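Local coordinates for protein thermostable monoacylglycerol lipase (Bacillus, PDB 4LHE) that probably hydrolyses monoacylglycerols to fatty acid and glycerol, using an alpha/beta hydrolase fold, at residues His27-Thr32 with Glu160-Ala165; Thr94-Gly99 with Val227-Tyr232; Gly146-Asn151 with Asp196-Pro201; Ile190-Glu195 with Gly202-Ile207. One frame throughout, in Å; residues are numbered along the deposited sequence.

Contact 1 (His27-Thr32 with Glu160-Ala165); sequences HGFTGT and EKTPTA. With SO4 (sulfate ion), chain D.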
# COMPACT_ATOMS: atom_id res chain seq x y z
N HIS A 27 0.73 -4.02 0.88
CA HIS A 27 -0.73 -4.06 1.03
C HIS A 27 -1.21 -2.98 1.99
O HIS A 27 -0.38 -2.27 2.58
CB HIS A 27 -1.24 -5.46 1.43
CG HIS A 27 -0.85 -5.90 2.82
ND1 HIS A 27 -1.56 -5.53 3.94
CD2 HIS A 27 0.13 -6.73 3.25
CE1 HIS A 27 -1.02 -6.10 5.01
NE2 HIS A 27 0.00 -6.84 4.62
N GLY A 28 -2.53 -2.83 2.13
CA GLY A 28 -3.09 -1.72 2.88
C GLY A 28 -3.43 -1.97 4.34
O GLY A 28 -3.15 -3.04 4.89
N PHE A 29 -4.08 -0.98 4.96
CA PHE A 29 -4.38 -0.94 6.40
C PHE A 29 -5.33 -2.02 6.88
O PHE A 29 -5.06 -2.71 7.86
CB PHE A 29 -4.94 0.45 6.73
CG PHE A 29 -5.43 0.62 8.16
CD1 PHE A 29 -4.53 0.85 9.20
CD2 PHE A 29 -6.79 0.62 8.44
CE1 PHE A 29 -4.98 1.05 10.50
CE2 PHE A 29 -7.25 0.81 9.74
CZ PHE A 29 -6.34 1.03 10.77
N THR A 30 -6.46 -2.20 6.20
CA THR A 30 -7.35 -3.28 6.60
C THR A 30 -6.87 -4.68 6.13
O THR A 30 -7.15 -5.71 6.77
CB THR A 30 -8.80 -2.99 6.15
OG1 THR A 30 -8.85 -2.92 4.72
CG2 THR A 30 -9.26 -1.66 6.72
N GLY A 31 -6.10 -4.70 5.04
CA GLY A 31 -5.92 -5.91 4.24
C GLY A 31 -4.75 -6.85 4.52
O GLY A 31 -4.22 -6.91 5.63
N THR A 32 -4.38 -7.60 3.48
CA THR A 32 -3.38 -8.67 3.59
C THR A 32 -2.66 -8.73 2.26
O THR A 32 -3.07 -8.04 1.33
CB THR A 32 -4.03 -10.05 3.85
OG1 THR A 32 -4.67 -10.51 2.64
CG2 THR A 32 -5.04 -10.00 5.01
N GLU A 160 -13.18 -7.67 10.08
CA GLU A 160 -14.53 -7.12 10.15
C GLU A 160 -14.64 -5.98 11.17
O GLU A 160 -15.61 -5.22 11.17
CB GLU A 160 -15.54 -8.21 10.49
CG GLU A 160 -16.92 -7.96 9.92
CD GLU A 160 -17.41 -9.12 9.08
OE1 GLU A 160 -18.14 -9.98 9.62
OE2 GLU A 160 -17.04 -9.17 7.88
N LYS A 161 -13.63 -5.87 12.04
CA LYS A 161 -13.56 -4.76 12.98
C LYS A 161 -12.18 -4.08 12.90
O LYS A 161 -11.16 -4.74 12.68
CB LYS A 161 -13.86 -5.24 14.41
CG LYS A 161 -15.31 -5.00 14.85
CD LYS A 161 -15.60 -5.52 16.26
CE LYS A 161 -16.81 -4.82 16.90
NZ LYS A 161 -17.03 -5.20 18.33
N THR A 162 -12.17 -2.76 13.05
CA THR A 162 -10.92 -2.00 13.03
C THR A 162 -10.69 -1.39 14.40
O THR A 162 -11.55 -0.68 14.91
CB THR A 162 -10.95 -0.89 11.98
OG1 THR A 162 -11.04 -1.48 10.67
CG2 THR A 162 -9.71 -0.05 12.05
N PRO A 163 -9.53 -1.67 15.01
CA PRO A 163 -9.18 -1.13 16.33
C PRO A 163 -8.96 0.36 16.18
O PRO A 163 -8.28 0.79 15.24
CB PRO A 163 -7.86 -1.83 16.66
CG PRO A 163 -7.85 -3.04 15.82
CD PRO A 163 -8.51 -2.63 14.54
N THR A 164 -9.54 1.15 17.09
CA THR A 164 -9.47 2.59 16.92
C THR A 164 -8.10 3.07 17.34
O THR A 164 -7.65 4.14 16.92
CB THR A 164 -10.62 3.32 17.65
OG1 THR A 164 -10.40 3.29 19.06
CG2 THR A 164 -11.92 2.65 17.36
N ALA A 165 -7.42 2.27 18.15
CA ALA A 165 -6.03 2.53 18.47
C ALA A 165 -5.20 2.51 17.18
O ALA A 165 -4.23 3.26 17.05
CB ALA A 165 -5.52 1.50 19.45
S SO4 D . -6.81 0.16 2.92
O1 SO4 D . -7.19 -0.68 4.04
O2 SO4 D . -6.61 -0.68 1.72
O3 SO4 D . -7.88 1.12 2.64
O4 SO4 D . -5.59 0.89 3.30

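Contact 2 (Thr94-Gly99 with Val227-Tyr232); sequences TGLSMG and VATLDY. With SO4 (sulfate ion), chain D.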
# COMPACT_ATOMS: atom_id res chain seq x y z
N THR A 94 5.67 -0.37 -4.83
CA THR A 94 4.27 -0.10 -5.16
C THR A 94 3.39 -0.55 -3.99
O THR A 94 3.75 -1.45 -3.21
CB THR A 94 3.83 -0.79 -6.46
OG1 THR A 94 2.48 -0.41 -6.78
CG2 THR A 94 3.90 -2.33 -6.34
N GLY A 95 2.25 0.10 -3.81
CA GLY A 95 1.40 -0.31 -2.71
C GLY A 95 0.03 0.29 -2.81
O GLY A 95 -0.14 1.34 -3.43
N LEU A 96 -0.93 -0.37 -2.18
CA LEU A 96 -2.32 0.07 -2.19
C LEU A 96 -2.71 0.84 -0.93
O LEU A 96 -2.47 0.37 0.19
CB LEU A 96 -3.23 -1.15 -2.34
CG LEU A 96 -4.73 -0.89 -2.24
CD1 LEU A 96 -5.21 -0.05 -3.42
CD2 LEU A 96 -5.46 -2.23 -2.18
N SER A 97 -3.32 2.01 -1.11
CA SER A 97 -3.85 2.77 0.02
C SER A 97 -2.71 2.87 1.04
O SER A 97 -1.57 3.16 0.63
CB SER A 97 -5.10 2.10 0.57
OG SER A 97 -5.76 2.98 1.48
N MET A 98 -2.96 2.64 2.33
CA MET A 98 -1.85 2.62 3.30
C MET A 98 -0.52 2.03 2.80
O MET A 98 0.57 2.44 3.20
CB MET A 98 -2.19 1.99 4.66
CG MET A 98 -1.13 2.28 5.73
SD MET A 98 -1.27 1.48 7.35
CE MET A 98 -0.80 -0.18 6.94
N GLY A 99 -0.60 1.05 1.91
CA GLY A 99 0.62 0.51 1.32
C GLY A 99 1.23 1.57 0.42
O GLY A 99 2.46 1.61 0.20
N VAL A 227 -10.30 -0.49 -3.85
CA VAL A 227 -9.42 -1.67 -3.88
C VAL A 227 -9.07 -2.02 -5.32
O VAL A 227 -9.41 -3.09 -5.81
CB VAL A 227 -10.08 -2.87 -3.22
CG1 VAL A 227 -9.05 -4.01 -2.99
CG2 VAL A 227 -10.69 -2.46 -1.90
N ALA A 228 -8.39 -1.09 -5.99
CA ALA A 228 -8.20 -1.13 -7.45
C ALA A 228 -7.36 -2.33 -7.94
O ALA A 228 -7.51 -2.78 -9.07
CB ALA A 228 -7.58 0.20 -7.91
N THR A 229 -6.48 -2.84 -7.07
CA THR A 229 -5.57 -3.93 -7.43
C THR A 229 -6.32 -5.24 -7.64
O THR A 229 -5.80 -6.18 -8.27
CB THR A 229 -4.52 -4.13 -6.33
OG1 THR A 229 -5.18 -4.29 -5.07
CG2 THR A 229 -3.58 -2.92 -6.25
N LEU A 230 -7.53 -5.32 -7.10
CA LEU A 230 -8.36 -6.50 -7.27
C LEU A 230 -9.55 -6.21 -8.19
O LEU A 230 -10.32 -7.12 -8.52
CB LEU A 230 -8.90 -6.96 -5.92
CG LEU A 230 -7.94 -7.46 -4.85
CD1 LEU A 230 -8.74 -7.83 -3.60
CD2 LEU A 230 -7.20 -8.65 -5.34
N ASP A 231 -9.70 -4.94 -8.59
CA ASP A 231 -10.90 -4.50 -9.31
C ASP A 231 -10.74 -4.63 -10.83
O ASP A 231 -9.75 -5.20 -11.32
CB ASP A 231 -11.24 -3.05 -8.94
CG ASP A 231 -12.72 -2.82 -8.74
OD1 ASP A 231 -13.54 -3.62 -9.27
OD2 ASP A 231 -13.08 -1.85 -8.04
N TYR A 232 -11.69 -4.10 -11.59
CA TYR A 232 -11.68 -4.24 -13.05
C TYR A 232 -10.45 -3.62 -13.74
O TYR A 232 -10.04 -4.07 -14.81
CB TYR A 232 -12.97 -3.68 -13.67
CG TYR A 232 -14.22 -4.50 -13.38
CD1 TYR A 232 -14.33 -5.82 -13.82
CD2 TYR A 232 -15.29 -3.94 -12.69
CE1 TYR A 232 -15.48 -6.56 -13.56
CE2 TYR A 232 -16.42 -4.67 -12.42
CZ TYR A 232 -16.51 -5.97 -12.87
OH TYR A 232 -17.66 -6.69 -12.60
S SO4 D . -6.81 0.16 2.92
O1 SO4 D . -7.19 -0.68 4.04
O2 SO4 D . -6.61 -0.68 1.72
O3 SO4 D . -7.88 1.12 2.64
O4 SO4 D . -5.59 0.89 3.30

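Contact 3 (Gly146-Asn151 with Asp196-Pro201); sequences GSDLKN and DHVVPP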
# COMPACT_ATOMS: atom_id res chain seq x y z
N GLY A 146 -17.12 -2.89 4.91
CA GLY A 146 -17.08 -3.81 3.79
C GLY A 146 -16.12 -3.29 2.73
O GLY A 146 -15.60 -2.18 2.86
N SER A 147 -15.89 -4.07 1.67
CA SER A 147 -14.90 -3.67 0.68
C SER A 147 -15.47 -2.67 -0.32
O SER A 147 -16.53 -2.90 -0.89
CB SER A 147 -14.39 -4.89 -0.09
OG SER A 147 -13.84 -5.85 0.79
N ASP A 148 -14.75 -1.57 -0.53
CA ASP A 148 -15.08 -0.69 -1.65
C ASP A 148 -14.44 -1.24 -2.91
O ASP A 148 -13.38 -0.77 -3.34
CB ASP A 148 -14.59 0.74 -1.41
CG ASP A 148 -15.16 1.71 -2.42
OD1 ASP A 148 -16.24 1.44 -2.97
OD2 ASP A 148 -14.52 2.77 -2.67
N LEU A 149 -15.11 -2.23 -3.49
CA LEU A 149 -14.64 -2.96 -4.67
C LEU A 149 -15.81 -3.12 -5.62
O LEU A 149 -16.90 -3.53 -5.20
CB LEU A 149 -14.17 -4.35 -4.24
CG LEU A 149 -12.80 -4.89 -4.65
CD1 LEU A 149 -12.59 -6.29 -4.03
CD2 LEU A 149 -12.64 -4.93 -6.13
N LYS A 150 -15.61 -2.82 -6.89
CA LYS A 150 -16.72 -2.87 -7.83
C LYS A 150 -17.03 -4.31 -8.27
O LYS A 150 -18.16 -4.79 -8.09
CB LYS A 150 -16.45 -1.98 -9.04
CG LYS A 150 -17.68 -1.65 -9.84
CD LYS A 150 -17.32 -1.37 -11.28
CE LYS A 150 -17.55 0.08 -11.65
NZ LYS A 150 -17.92 0.19 -13.10
N ASN A 151 -16.03 -4.97 -8.85
CA ASN A 151 -16.11 -6.37 -9.25
C ASN A 151 -16.55 -7.26 -8.09
O ASN A 151 -15.86 -7.35 -7.08
CB ASN A 151 -14.74 -6.80 -9.76
CG ASN A 151 -14.73 -8.18 -10.40
OD1 ASN A 151 -15.77 -8.83 -10.54
ND2 ASN A 151 -13.54 -8.63 -10.78
N ASP A 196 -13.03 6.13 -5.96
CA ASP A 196 -12.60 5.73 -4.63
C ASP A 196 -13.55 6.37 -3.62
O ASP A 196 -13.70 7.60 -3.63
CB ASP A 196 -11.17 6.22 -4.37
CG ASP A 196 -10.51 5.54 -3.17
OD1 ASP A 196 -11.17 5.42 -2.12
OD2 ASP A 196 -9.33 5.11 -3.28
N HIS A 197 -14.19 5.55 -2.77
CA HIS A 197 -15.09 6.03 -1.72
C HIS A 197 -14.45 5.93 -0.34
O HIS A 197 -15.14 6.07 0.68
CB HIS A 197 -16.41 5.23 -1.70
CG HIS A 197 -17.03 5.00 -3.05
ND1 HIS A 197 -17.07 3.75 -3.64
CD2 HIS A 197 -17.65 5.85 -3.90
CE1 HIS A 197 -17.67 3.85 -4.81
NE2 HIS A 197 -18.04 5.11 -5.00
N VAL A 198 -13.14 5.68 -0.29
CA VAL A 198 -12.41 5.56 0.97
C VAL A 198 -11.36 6.65 1.11
O VAL A 198 -11.34 7.37 2.11
CB VAL A 198 -11.72 4.18 1.11
CG1 VAL A 198 -10.93 4.11 2.40
CG2 VAL A 198 -12.75 3.07 1.05
N VAL A 199 -10.48 6.75 0.11
CA VAL A 199 -9.43 7.76 0.06
C VAL A 199 -9.80 8.75 -1.03
O VAL A 199 -10.05 8.35 -2.17
CB VAL A 199 -8.04 7.13 -0.24
CG1 VAL A 199 -6.99 8.20 -0.45
CG2 VAL A 199 -7.62 6.21 0.90
N PRO A 200 -9.90 10.04 -0.69
CA PRO A 200 -10.35 11.07 -1.65
C PRO A 200 -9.35 11.18 -2.79
O PRO A 200 -8.14 11.22 -2.51
CB PRO A 200 -10.34 12.36 -0.82
CG PRO A 200 -10.42 11.90 0.64
CD PRO A 200 -9.65 10.61 0.65
N PRO A 201 -9.82 11.21 -4.05
CA PRO A 201 -8.91 11.22 -5.20
C PRO A 201 -7.94 12.40 -5.18
O PRO A 201 -6.88 12.34 -5.82
CB PRO A 201 -9.85 11.31 -6.40
CG PRO A 201 -11.15 10.76 -5.91
CD PRO A 201 -11.23 11.17 -4.47

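Contact 4 (Ile190-Glu195 with Gly202-Ile207); sequences IFVSDE and GNADII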
# COMPACT_ATOMS: atom_id res chain seq x y z
N ILE A 190 1.44 7.56 -10.45
CA ILE A 190 0.42 7.70 -9.41
C ILE A 190 -0.94 7.28 -9.95
O ILE A 190 -1.53 7.99 -10.77
CB ILE A 190 0.38 9.17 -8.91
CG1 ILE A 190 1.74 9.58 -8.33
CG2 ILE A 190 -0.71 9.38 -7.87
CD1 ILE A 190 1.84 11.06 -7.97
N PHE A 191 -1.43 6.12 -9.49
CA PHE A 191 -2.78 5.66 -9.81
C PHE A 191 -3.84 6.20 -8.87
O PHE A 191 -3.64 6.29 -7.66
CB PHE A 191 -2.85 4.12 -9.76
CG PHE A 191 -2.08 3.45 -10.87
CD1 PHE A 191 -2.56 3.47 -12.18
CD2 PHE A 191 -0.89 2.78 -10.61
CE1 PHE A 191 -1.85 2.85 -13.21
CE2 PHE A 191 -0.19 2.15 -11.63
CZ PHE A 191 -0.66 2.18 -12.92
N VAL A 192 -5.00 6.55 -9.43
CA VAL A 192 -6.11 7.02 -8.61
C VAL A 192 -7.44 6.57 -9.21
O VAL A 192 -7.68 6.71 -10.41
CB VAL A 192 -6.07 8.55 -8.42
CG1 VAL A 192 -6.08 9.27 -9.77
CG2 VAL A 192 -7.24 9.00 -7.55
N SER A 193 -8.27 5.98 -8.37
CA SER A 193 -9.58 5.53 -8.80
C SER A 193 -10.52 6.72 -8.70
O SER A 193 -10.65 7.32 -7.62
CB SER A 193 -10.06 4.37 -7.92
OG SER A 193 -9.31 3.19 -8.16
N ASP A 194 -11.14 7.08 -9.83
CA ASP A 194 -12.13 8.17 -9.87
C ASP A 194 -13.15 7.97 -8.78
O ASP A 194 -13.49 8.90 -8.05
CB ASP A 194 -12.87 8.20 -11.21
CG ASP A 194 -12.02 8.69 -12.36
OD1 ASP A 194 -11.03 9.40 -12.09
OD2 ASP A 194 -12.34 8.38 -13.53
N GLU A 195 -13.64 6.73 -8.68
CA GLU A 195 -14.69 6.42 -7.74
C GLU A 195 -14.20 5.72 -6.46
O GLU A 195 -14.86 4.82 -5.95
CB GLU A 195 -15.79 5.59 -8.43
CG GLU A 195 -16.45 6.31 -9.62
CD GLU A 195 -17.65 5.56 -10.19
OE1 GLU A 195 -18.67 5.42 -9.47
OE2 GLU A 195 -17.58 5.12 -11.36
N GLY A 202 -8.30 13.46 -4.46
CA GLY A 202 -7.46 14.63 -4.36
C GLY A 202 -6.10 14.34 -3.73
O GLY A 202 -5.18 15.15 -3.85
N ASN A 203 -5.98 13.20 -3.04
CA ASN A 203 -4.70 12.80 -2.44
C ASN A 203 -3.64 12.64 -3.53
O ASN A 203 -2.46 12.92 -3.31
CB ASN A 203 -4.86 11.50 -1.61
CG ASN A 203 -5.22 11.77 -0.14
OD1 ASN A 203 -4.54 11.32 0.78
ND2 ASN A 203 -6.31 12.51 0.07
N ALA A 204 -4.07 12.23 -4.72
CA ALA A 204 -3.19 12.11 -5.87
C ALA A 204 -2.49 13.44 -6.16
O ALA A 204 -1.27 13.49 -6.38
CB ALA A 204 -3.98 11.66 -7.07
N ASP A 205 -3.28 14.52 -6.16
CA ASP A 205 -2.76 15.86 -6.43
C ASP A 205 -1.79 16.35 -5.36
O ASP A 205 -0.77 16.95 -5.68
CB ASP A 205 -3.92 16.83 -6.61
CG ASP A 205 -4.79 16.48 -7.79
OD1 ASP A 205 -4.22 16.27 -8.88
OD2 ASP A 205 -6.03 16.40 -7.65
N ILE A 206 -2.09 16.06 -4.10
CA ILE A 206 -1.21 16.42 -2.98
C ILE A 206 0.12 15.68 -3.06
O ILE A 206 1.19 16.26 -2.78
CB ILE A 206 -1.90 16.10 -1.63
CG1 ILE A 206 -3.20 16.90 -1.51
CG2 ILE A 206 -0.95 16.37 -0.47
CD1 ILE A 206 -4.24 16.30 -0.55
N ILE A 207 0.06 14.40 -3.42
CA ILE A 207 1.27 13.62 -3.63
C ILE A 207 2.04 14.23 -4.81
O ILE A 207 3.23 14.53 -4.69
CB ILE A 207 0.92 12.13 -3.89
CG1 ILE A 207 0.37 11.50 -2.61
CG2 ILE A 207 2.15 11.36 -4.40
CD1 ILE A 207 -0.30 10.14 -2.81

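Contact 1 (His27-Thr32 with Glu160-Ala165)
Thr162 and Phe29 meet through a methyl group and a ring edge. CG2 of Thr162 sits 3.5 Å from CE2 of Phe29, close to the ring plane, so the methyl abuts the rim and not a face. The two side chains approach from opposite directions. Phe29 holds CG anti to its backbone N (chi1 174°), which carries the ring out from the loop until its far end reaches the 161-163 strand. Thr162 has its CG2 turned to the ring, while OG1 is hydrogen-bonded to OG of Ser144. Thr30 joins at the margin, its CG2 4.3 Å from OG1 of Thr162. Segment 27-32 is the His-Gly loop that follows strand 21-26 in the alpha/beta hydrolase fold, and in relatives this loop supplies part of the oxyanion hole. Consistent with that role, a sulfate, probably from the crystallisation liquor, is held here by three bonds: Phe29 N to O4 at 2.9 Å, Thr30 N to O1 at 2.7 Å in a nearly straight line (174°), and Thr30 OG1 to O1 at 2.9 Å. Two donors of Thr30 thus grip one sulfate oxygen. Within the loop, ND1 of His27 donates to a lone pair of Gly28 O, 3.1 Å away, the acceptor lying somewhat out of the ring plane. Met65 of helix 62-67 and Leu167 and Leu170 of helix 164-179 also pack against the Phe29 side chain.

Contact 2 (Thr94-Gly99 with Val227-Tyr232)
Leu96 ends strand 90-96 and pushes its isobutyl group into the buried turn of 227-232. CD2 does most of the touching: it lies 3.6 Å from OG1 of Thr229 and 4.1 Å from CG1 of Val227, approaching both obliquely. CD1, the other branch, faces the backbone N of Ala228. The strand then bends into helix 98-109 through Gly95-Leu96-Ser97-Met98-Gly99, a GxSxG nucleophile elbow of the kind found in alpha/beta hydrolases, with Ser97 the probable nucleophile. Val227 reaches Leu96 although its CB is directed away, because CG1 stands anti to the backbone N (chi1 -168°) and swings back. Thr229 is fixed from outside, its OG1 hydrogen-bonded to Ser35 O, so the hydroxyl meets the leucine methyl as a polar atom already satisfied. A tight turn shapes this segment, Leu230 N donating to Val227 O at 3.2 Å, and the Gln234 amide takes hold of Thr229 O. On the elbow side, Ser97 adopts the strained backbone of this motif (phi 51°, psi -134°). Glycines make the sharp bend possible: a side chain on Gly95 would collide with Gly99 O, and one on Gly99 would be crowded by Leu96 N. Gly99 N closes the turn on Leu96 O at 2.6 Å. The serine hydroxyl points to a sulfate that His226 also binds: Ser97 OG donates to its O4 at 2.8 Å, and Met98 N, at 3.3 Å, adds a weak bond to the same oxygen.

Contact 3 (Gly146-Asn151 with Asp196-Pro201)
Asp148 carries its carboxylate across to His197 with CG anti to the backbone N (chi1 -169°), while the His197 ring leans back beside its own backbone N (chi1 -45°), presenting ND1. The side chains cross at about a right angle. ND1 donates to Asp148 OD1 at a short 2.5 Å and nearly straight (165°); OD1 lies in the ring plane, but ND1 meets it on the syn side somewhat out of the carboxylate plane. OD2 accepts His197 N at 2.8 Å, and His226 N also donates to it. One carboxylate thus holds both ring and backbone, and its charge may favour a protonated imidazole. Asp148 CB also rests 3.9 Å from CG2 of Val198. Were alanine to replace Asp148, ND1 and N of His197 and N of His226 would be left without this acceptor, and the imidazole would probably turn more freely. The Asp196 carboxylate is held by its own loop: OD1 takes Val198 N at 2.7 Å in an Asx turn and Val199 N at 2.7 Å from above the carboxylate plane. Its OD2 is bonded to His226 ND1, consistent with the acid of a Ser-His-Asp triad with Ser97. Tyr225 meets the His197 ring edge to face. Segment 196-201 links strand 188-193 to helix 202-210, and segment 146-151 lies in the loop between strands 141-143 and 161-163.

Contact 4 (Ile190-Glu195 with Gly202-Ile207)
Neither a ring nor an amide lies between Ile190, Val192, Ala204 and Ile207; the interface is purely aliphatic. The flat groups sit elsewhere: Phe191, with its CB pointing away from the helix, packs against Ile237, Arg240 and Ser241 of helix 234-247, and the Asn203 amide turns from the strand, its OD1 accepting from the backbone N of Val123 and Asp124. The methyl CB of Ala204 nestles against two strand residues, 4.0 Å from CB of Val192 and 4.1 Å from CG2 of Ile190. A side chain this small is consistent with the close backbones, Val192 CA and Ala204 CA being 6.5 Å apart. One turn further along the helix, the branch methyl CG2 of Ile207 meets the terminal CD1 of Ile190 at 3.6 Å, the side chains crossing at a slant. Ile190 splits its duties: CG2 stands anti to the backbone N to face Ala204, while CG1, near the backbone N (chi1 -60°), extends CD1 toward Ile207. The two elements belong to the beta-alpha-beta unit of strand 188-193, helix 202-210 and strand 216-221 in the alpha/beta hydrolase sheet. The axes of strand segment 190-193 and helix segment 202-207 approach to 8.6 Å and run almost antiparallel, at 161°, as when a helix returns before the next parallel strand. Side chains alternate along the strand: Ile190 and Val192 face helix 202-210, Phe191 helix 234-247.

Overall arrangement
Contacts 1 and 2 lie about 14 Å apart between centres and touch where Phe29 N comes 3.5 Å from Met98 CB; both donate to the shared sulfate, Phe29 N and Met98 N (weakly) to its O4, consistent with one oxyanion pocket. Contact 3 brings the likely triad acid to the same site, its centre about 10 Å from that of contact 2, and the two are joined by probable hydrogen bonds from Asn151 N to Asp231 OD1 and from Lys150 N to Asp231 OD2, both 2.9 Å. Contact 4 adjoins the acid loop: Pro201 CA packs 3.6 Å from Val192 CG2. It is also the one farthest from contact 1, about 21 Å between centres.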